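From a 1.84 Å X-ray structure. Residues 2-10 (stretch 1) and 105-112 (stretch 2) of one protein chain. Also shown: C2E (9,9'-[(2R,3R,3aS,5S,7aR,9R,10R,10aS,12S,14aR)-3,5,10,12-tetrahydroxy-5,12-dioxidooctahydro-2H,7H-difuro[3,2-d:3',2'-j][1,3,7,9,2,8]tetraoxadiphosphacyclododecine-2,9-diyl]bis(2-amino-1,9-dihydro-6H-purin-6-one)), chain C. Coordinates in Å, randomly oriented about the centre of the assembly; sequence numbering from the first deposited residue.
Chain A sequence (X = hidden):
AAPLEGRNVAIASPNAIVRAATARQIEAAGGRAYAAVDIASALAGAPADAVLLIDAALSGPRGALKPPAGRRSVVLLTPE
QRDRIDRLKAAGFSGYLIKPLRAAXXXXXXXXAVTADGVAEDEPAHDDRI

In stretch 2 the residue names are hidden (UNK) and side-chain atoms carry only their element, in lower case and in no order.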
ATOM      1  N   ALA A   2       5.287 -18.502   7.104  1.00 78.00           N
ATOM      2  CA  ALA A   2       5.166 -17.087   7.550  1.00 67.89           C
ATOM      3  C   ALA A   2       6.096 -16.211   6.715  1.00 62.25           C
ATOM      4  O   ALA A   2       7.111 -15.704   7.213  1.00 60.08           O
ATOM      5  CB  ALA A   2       5.472 -16.949   9.028  1.00 68.78           C
ATOM      6  N   PRO A   3       5.793 -16.019   5.413  1.00 56.42           N
ATOM      7  CA  PRO A   3       6.709 -15.300   4.523  1.00 54.07           C
ATOM      8  C   PRO A   3       6.852 -13.806   4.856  1.00 51.27           C
ATOM      9  O   PRO A   3       7.782 -13.213   4.392  1.00 49.87           O
ATOM     10  CB  PRO A   3       6.084 -15.518   3.134  1.00 53.93           C
ATOM     11  CG  PRO A   3       4.588 -15.707   3.418  1.00 52.87           C
ATOM     12  CD  PRO A   3       4.575 -16.481   4.719  1.00 55.62           C
ATOM     13  N   LEU A   4       5.940 -13.232   5.649  1.00 50.56           N
ATOM     14  CA  LEU A   4       6.016 -11.803   6.067  1.00 50.24           C
ATOM     15  C   LEU A   4       6.497 -11.675   7.520  1.00 54.20           C
ATOM     16  O   LEU A   4       6.322 -10.561   8.096  1.00 57.43           O
ATOM     17  CB  LEU A   4       4.642 -11.141   5.909  1.00 45.86           C
ATOM     18  CG  LEU A   4       4.126 -10.961   4.483  1.00 43.93           C
ATOM     19  CD1 LEU A   4       2.862 -10.105   4.484  1.00 43.25           C
ATOM     20  CD2 LEU A   4       5.196 -10.372   3.570  1.00 43.49           C
ATOM     21  N   GLU A   5       7.064 -12.725   8.121  1.00 55.06           N
ATOM     22  CA  GLU A   5       7.601 -12.621   9.512  1.00 58.35           C
ATOM     23  C   GLU A   5       8.524 -11.388   9.611  1.00 54.60           C
ATOM     24  O   GLU A   5       9.449 -11.275   8.823  1.00 51.03           O
ATOM     25  CB  GLU A   5       8.278 -13.927   9.951  1.00 63.65           C
ATOM     26  CG  GLU A   5       8.905 -13.883  11.350  1.00 68.70           C
ATOM     27  CD  GLU A   5       8.007 -13.595  12.554  1.00 73.09           C
ATOM     28  OE1 GLU A   5       6.752 -13.510  12.396  1.00 75.40           O
ATOM     29  OE2 GLU A   5       8.566 -13.459  13.683  1.00 77.35           O
ATOM     30  N   GLY A   6       8.241 -10.484  10.548  1.00 54.39           N
ATOM     31  CA  GLY A   6       9.094  -9.326  10.870  1.00 55.03           C
ATOM     32  C   GLY A   6       8.886  -8.184   9.886  1.00 54.71           C
ATOM     33  O   GLY A   6       9.778  -7.298   9.842  1.00 57.18           O
ATOM     34  N   ARG A   7       7.822  -8.227   9.063  1.00 48.19           N
ATOM     35  CA  ARG A   7       7.531  -7.135   8.102  1.00 46.08           C
ATOM     36  C   ARG A   7       6.325  -6.322   8.581  1.00 43.70           C
ATOM     37  O   ARG A   7       5.353  -6.930   9.078  1.00 42.70           O
ATOM     38  CB  ARG A   7       7.385  -7.709   6.694  1.00 46.59           C
ATOM     39  CG  ARG A   7       8.737  -8.088   6.093  1.00 49.01           C
ATOM     40  CD  ARG A   7       8.750  -9.413   5.367  1.00 49.39           C
ATOM     41  NE  ARG A   7      10.086  -9.899   4.986  1.00 51.02           N
ATOM     42  CZ  ARG A   7      10.929  -9.292   4.140  1.00 50.84           C
ATOM     43  NH1 ARG A   7      10.611  -8.143   3.563  1.00 48.18           N
ATOM     44  NH2 ARG A   7      12.102  -9.842   3.870  1.00 52.16           N
ATOM     45  N   ASN A   8       6.410  -5.000   8.439  1.00 42.18           N
ATOM     46  CA  ASN A   8       5.320  -4.048   8.754  1.00 39.55           C
ATOM     47  C   ASN A   8       4.600  -3.652   7.461  1.00 37.47           C
ATOM     48  O   ASN A   8       5.266  -3.324   6.475  1.00 36.10           O
ATOM     49  CB  ASN A   8       5.868  -2.850   9.522  1.00 39.12           C
ATOM     50  CG  ASN A   8       6.436  -3.242  10.864  1.00 41.13           C
ATOM     51  OD1 ASN A   8       5.813  -3.994  11.624  1.00 41.61           O
ATOM     52  ND2 ASN A   8       7.608  -2.710  11.169  1.00 39.83           N
ATOM     53  N   VAL A   9       3.270  -3.718   7.468  1.00 36.00           N
ATOM     54  CA  VAL A   9       2.431  -3.382   6.281  1.00 34.40           C
ATOM     55  C   VAL A   9       1.243  -2.555   6.764  1.00 33.15           C
ATOM     56  O   VAL A   9       0.484  -3.074   7.620  1.00 33.49           O
ATOM     57  CB  VAL A   9       1.941  -4.641   5.547  1.00 34.55           C
ATOM     58  CG1 VAL A   9       1.254  -4.256   4.246  1.00 33.97           C
ATOM     59  CG2 VAL A   9       3.046  -5.673   5.326  1.00 36.25           C
ATOM     60  N   ALA A  10       1.092  -1.342   6.245  1.00 32.84           N
ATOM     61  CA  ALA A  10      -0.091  -0.462   6.452  1.00 33.88           C
ATOM     62  C   ALA A  10      -1.144  -0.729   5.376  1.00 33.64           C
ATOM     63  O   ALA A  10      -0.763  -1.052   4.212  1.00 31.69           O
ATOM     64  CB  ALA A  10       0.337   0.983   6.444  1.00 34.91           C
ATOM     65  N   UNK A 105      -0.473 -12.982  -3.666  1.00 35.79           N
ATOM     66  CA  UNK A 105      -0.173 -11.780  -4.476  1.00 34.55           C
ATOM     67  C   UNK A 105       0.235 -10.650  -3.538  1.00 34.61           C
ATOM     68  O   UNK A 105       1.201  -9.926  -3.854  1.00 32.39           O
ATOM     69  o   UNK A 105      -1.545 -12.348  -6.373  1.00 34.09           O
ATOM     70  c   UNK A 105      -1.327 -11.399  -5.346  1.00 34.99           C
ATOM     71  N   UNK A 106      -0.494 -10.498  -2.431  1.00 34.68           N
ATOM     72  CA  UNK A 106      -0.187  -9.470  -1.405  1.00 35.49           C
ATOM     73  C   UNK A 106       1.253  -9.693  -0.921  1.00 34.48           C
ATOM     74  O   UNK A 106       2.050  -8.735  -0.938  1.00 32.55           O
ATOM     75  c   UNK A 106      -2.360  -8.276   1.571  1.00 40.47           C
ATOM     76  c   UNK A 106       0.052  -8.941   1.826  1.00 40.45           C
ATOM     77  c   UNK A 106      -1.204  -9.563  -0.261  1.00 37.67           C
ATOM     78  c   UNK A 106      -1.033  -8.514   0.844  1.00 39.17           C
ATOM     79  N   UNK A 107       1.581 -10.931  -0.559  1.00 36.20           N
ATOM     80  CA  UNK A 107       2.935 -11.307  -0.064  1.00 37.48           C
ATOM     81  C   UNK A 107       4.004 -10.935  -1.108  1.00 38.38           C
ATOM     82  O   UNK A 107       4.993 -10.295  -0.743  1.00 38.47           O
ATOM     83  c   UNK A 107       2.087 -13.087   1.512  1.00 39.48           C
ATOM     84  c   UNK A 107       2.970 -12.808   0.293  1.00 39.23           C
ATOM     85  c   UNK A 107       4.385 -13.300   0.518  1.00 41.53           C
ATOM     86  N   UNK A 108       3.841 -11.336  -2.367  1.00 38.22           N
ATOM     87  CA  UNK A 108       4.819 -11.058  -3.440  1.00 38.40           C
ATOM     88  C   UNK A 108       4.992  -9.540  -3.593  1.00 37.08           C
ATOM     89  O   UNK A 108       6.137  -9.114  -3.630  1.00 37.15           O
ATOM     90  c   UNK A 108       4.392 -11.713  -4.733  1.00 38.65           C
ATOM     91  N   UNK A 109       3.921  -8.725  -3.626  1.00 36.47           N
ATOM     92  CA  UNK A 109       4.088  -7.266  -3.884  1.00 35.61           C
ATOM     93  C   UNK A 109       4.700  -6.557  -2.660  1.00 36.45           C
ATOM     94  O   UNK A 109       5.437  -5.584  -2.853  1.00 36.42           O
ATOM     95  c   UNK A 109       3.362  -6.773  -6.778  1.00 37.08           C
ATOM     96  o   UNK A 109       3.899  -5.665  -6.848  1.00 39.51           O
ATOM     97  c   UNK A 109       2.337  -7.063  -5.711  1.00 35.79           C
ATOM     98  c   UNK A 109       2.776  -6.630  -4.315  1.00 35.98           C
ATOM     99  n   UNK A 109       3.641  -7.774  -7.612  1.00 35.73           N
ATOM    100  N   UNK A 110       4.444  -7.038  -1.448  1.00 34.38           N
ATOM    101  CA  UNK A 110       5.075  -6.481  -0.223  1.00 35.38           C
ATOM    102  C   UNK A 110       6.564  -6.849  -0.208  1.00 37.89           C
ATOM    103  O   UNK A 110       7.386  -5.940   0.053  1.00 36.24           O
ATOM    104  c   UNK A 110       2.898  -6.423   1.063  1.00 36.24           C
ATOM    105  c   UNK A 110       4.333  -6.970   1.032  1.00 36.39           C
ATOM    106  c   UNK A 110       5.094  -6.583   2.287  1.00 37.92           C
ATOM    107  N   UNK A 111       6.911  -8.109  -0.499  1.00 38.17           N
ATOM    108  CA  UNK A 111       8.340  -8.553  -0.488  1.00 43.04           C
ATOM    109  C   UNK A 111       9.160  -7.803  -1.543  1.00 43.10           C
ATOM    110  O   UNK A 111      10.332  -7.529  -1.252  1.00 44.40           O
ATOM    111  c   UNK A 111       8.311 -12.394   0.222  1.00 46.46           C
ATOM    112  c   UNK A 111       7.921 -10.928   0.423  1.00 45.83           C
ATOM    113  c   UNK A 111       8.448 -10.063  -0.721  1.00 43.70           C
ATOM    114  c   UNK A 111       8.420 -10.437   1.784  1.00 46.41           C
ATOM    115  N   UNK A 112       8.576  -7.461  -2.695  1.00 41.70           N
ATOM    116  CA  UNK A 112       9.309  -6.886  -3.855  1.00 43.00           C
ATOM    117  C   UNK A 112       9.180  -5.363  -3.899  1.00 39.96           C
ATOM    118  O   UNK A 112       9.695  -4.786  -4.860  1.00 37.87           O
ATOM    119  c   UNK A 112       8.063  -9.520  -6.442  1.00 52.54           C
ATOM    120  o   UNK A 112       7.512  -8.786  -7.274  1.00 55.69           O
ATOM    121  c   UNK A 112       8.756  -7.445  -5.171  1.00 44.47           C
ATOM    122  n   UNK A 112       7.958 -10.837  -6.485  1.00 52.01           N
ATOM    123  c   UNK A 112       8.893  -8.961  -5.303  1.00 49.40           C
TER
HETATM  124  P1  C2E C 401      -2.358  -9.665 -14.210  1.00 45.60           P
HETATM  125  O2P C2E C 401      -2.818  -8.667 -13.171  1.00 42.35           O
HETATM  126  O1P C2E C 401      -2.297  -9.260 -15.652  1.00 46.55           O
HETATM  127  O5' C2E C 401      -0.849 -10.020 -13.805  1.00 46.13           O
HETATM  128  C5' C2E C 401      -0.047 -10.745 -14.740  1.00 48.76           C
HETATM  129  C4' C2E C 401       1.304 -10.931 -14.117  1.00 49.19           C
HETATM  130  O4' C2E C 401       1.965  -9.655 -14.010  1.00 49.60           O
HETATM  131  C3' C2E C 401       1.282 -11.455 -12.691  1.00 50.63           C
HETATM  132  O3' C2E C 401       1.125 -12.881 -12.790  1.00 51.01           O
HETATM  133  C2' C2E C 401       2.630 -10.951 -12.131  1.00 50.82           C
HETATM  134  O2' C2E C 401       3.613 -11.964 -12.123  1.00 51.47           O
HETATM  135  C1' C2E C 401       3.003  -9.791 -13.064  1.00 51.24           C
HETATM  136  N9  C2E C 401       3.135  -8.477 -12.435  1.00 51.45           N
HETATM  137  C8  C2E C 401       4.003  -7.488 -12.834  1.00 50.17           C
HETATM  138  N7  C2E C 401       3.862  -6.376 -12.152  1.00 49.44           N
HETATM  139  C5  C2E C 401       2.825  -6.636 -11.267  1.00 45.29           C
HETATM  140  C6  C2E C 401       2.236  -5.805 -10.285  1.00 42.72           C
HETATM  141  O6  C2E C 401       2.490  -4.628 -10.022  1.00 41.11           O
HETATM  142  N1  C2E C 401       1.203  -6.456  -9.612  1.00 42.09           N
HETATM  143  C2  C2E C 401       0.796  -7.750  -9.834  1.00 42.64           C
HETATM  144  N2  C2E C 401      -0.224  -8.192  -9.080  1.00 42.44           N
HETATM  145  N3  C2E C 401       1.348  -8.541 -10.757  1.00 45.19           N
HETATM  146  C4  C2E C 401       2.356  -7.924 -11.434  1.00 47.55           C
HETATM  147  P11 C2E C 401       0.270 -13.582 -11.628  1.00 47.66           P
HETATM  148  O21 C2E C 401       0.751 -12.965 -10.349  1.00 48.11           O
HETATM  149  O11 C2E C 401       0.365 -15.069 -11.814  1.00 50.94           O
HETATM  150  O5A C2E C 401      -1.249 -13.167 -11.925  1.00 45.68           O
HETATM  151  C5A C2E C 401      -2.008 -13.786 -13.005  1.00 45.60           C
HETATM  152  C4A C2E C 401      -3.393 -13.187 -13.039  1.00 44.32           C
HETATM  153  O4A C2E C 401      -4.155 -13.672 -11.906  1.00 43.63           O
HETATM  154  C3A C2E C 401      -3.472 -11.669 -12.916  1.00 42.98           C
HETATM  155  O3A C2E C 401      -3.179 -11.062 -14.183  1.00 46.44           O
HETATM  156  C2A C2E C 401      -4.903 -11.482 -12.422  1.00 42.60           C
HETATM  157  O2A C2E C 401      -5.946 -11.593 -13.358  1.00 47.39           O
HETATM  158  C1A C2E C 401      -5.051 -12.665 -11.465  1.00 42.47           C
HETATM  159  N91 C2E C 401      -4.700 -12.280 -10.110  1.00 37.04           N
HETATM  160  C81 C2E C 401      -3.424 -12.243  -9.609  1.00 36.15           C
HETATM  161  N71 C2E C 401      -3.363 -11.796  -8.377  1.00 35.73           N
HETATM  162  C51 C2E C 401      -4.685 -11.518  -8.060  1.00 35.41           C
HETATM  163  C61 C2E C 401      -5.227 -11.021  -6.854  1.00 35.99           C
HETATM  164  O61 C2E C 401      -4.615 -10.651  -5.843  1.00 36.49           O
HETATM  165  N11 C2E C 401      -6.618 -10.904  -6.942  1.00 36.74           N
HETATM  166  C21 C2E C 401      -7.383 -11.234  -8.037  1.00 35.67           C
HETATM  167  N21 C2E C 401      -8.708 -11.068  -7.892  1.00 35.57           N
HETATM  168  N31 C2E C 401      -6.874 -11.677  -9.184  1.00 34.90           N
HETATM  169  C41 C2E C 401      -5.527 -11.812  -9.119  1.00 36.18           C
HETATM  170  O   HOH W   1       8.472  -6.361   3.083  1.00 45.05           O

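Position 105 opens the helical stretch with a side chain of two atoms, one carbon and then one oxygen. It lies far from stretch 1 and faces the bound C2E instead. This is Ser 105, whose OG donates a hydrogen bond to N71 of C2E over 2.8 Å; a short hydroxyl suits a place where the ligand lies so near the helix backbone.

Position 106 carries four carbons, forked at the second. Its CA-to-CB bond points sideways, yet the end of the chain approaches a terminal methyl of Leu 4. A fork at the second carbon, with no heteroatom, identifies Leu 106. Its CD2 lies 4.0 Å from Leu 4 CD1, the reach of leucine compensating for the sideways start.

At position 107 there are three carbons, one attached to CA and carrying the other two. The CA-to-CB bond points toward stretch 1, and the branches meet Pro 3 and Leu 4. Branching at CB with carbon alone gives Val 107. Here the backbones come close, the CA atoms of Leu 4 and Val 107 being 6.9 Å apart, and a compact side chain fills the gap: CG1 packs 3.8 Å from Pro 3 CG, while CG2 lies 4.2 Å from Leu 4 CG.

Position 108 has a single carbon, directed away from stretch 1 and touching nothing there. It is Ala 108, a residue well suited to a helix and making no demand on this contact.

Position 109 shows three carbons in a row, the third bearing one oxygen and one nitrogen. That terminal amide, one carbon further out than asparagine's, marks Gln 109. It does not reach stretch 1; its NE2 comes within 3.4 Å of N1 of C2E, so its polar end lies over the ring of one guanine.

Position 110 again has one carbon carrying two more, and it points toward stretch 1, where it touches Leu 4 and Val 9. This is Val 110. Its CG1 lies 3.8 Å from Val 9 CG2 and 4.0 Å from Leu 4 CD2, so one methyl serves both neighbours in a buried setting, where its contacts with stretch 1 are apolar.

Four carbons forked at the second return at position 111, starting sideways but ending close to Pro 3, Leu 4 and Arg 7. Leu 111 has the length for this: its CD2 is 3.7 Å from Leu 4 CD2 and covers one face of the Arg 7 guanidinium, 3.6 Å from CZ.

Position 112 has three carbons, the third carrying oxygen and nitrogen, and does not reach stretch 1. It is Gln 112, whose amide suits an exposed site.

The contact works by apolar packing, without a direct hydrogen bond between the stretches. Leu 4, held between two overlapping beta turns, touches Leu 106, Val 107, Val 110 and Leu 111. At the margin, one water accepts from Arg 7 NH1 at 2.8 Å and donates to Val 110 O at 3.2 Å, adding a polar bridge.

Stretch 2, residues 105-112: SLVAQVLQ
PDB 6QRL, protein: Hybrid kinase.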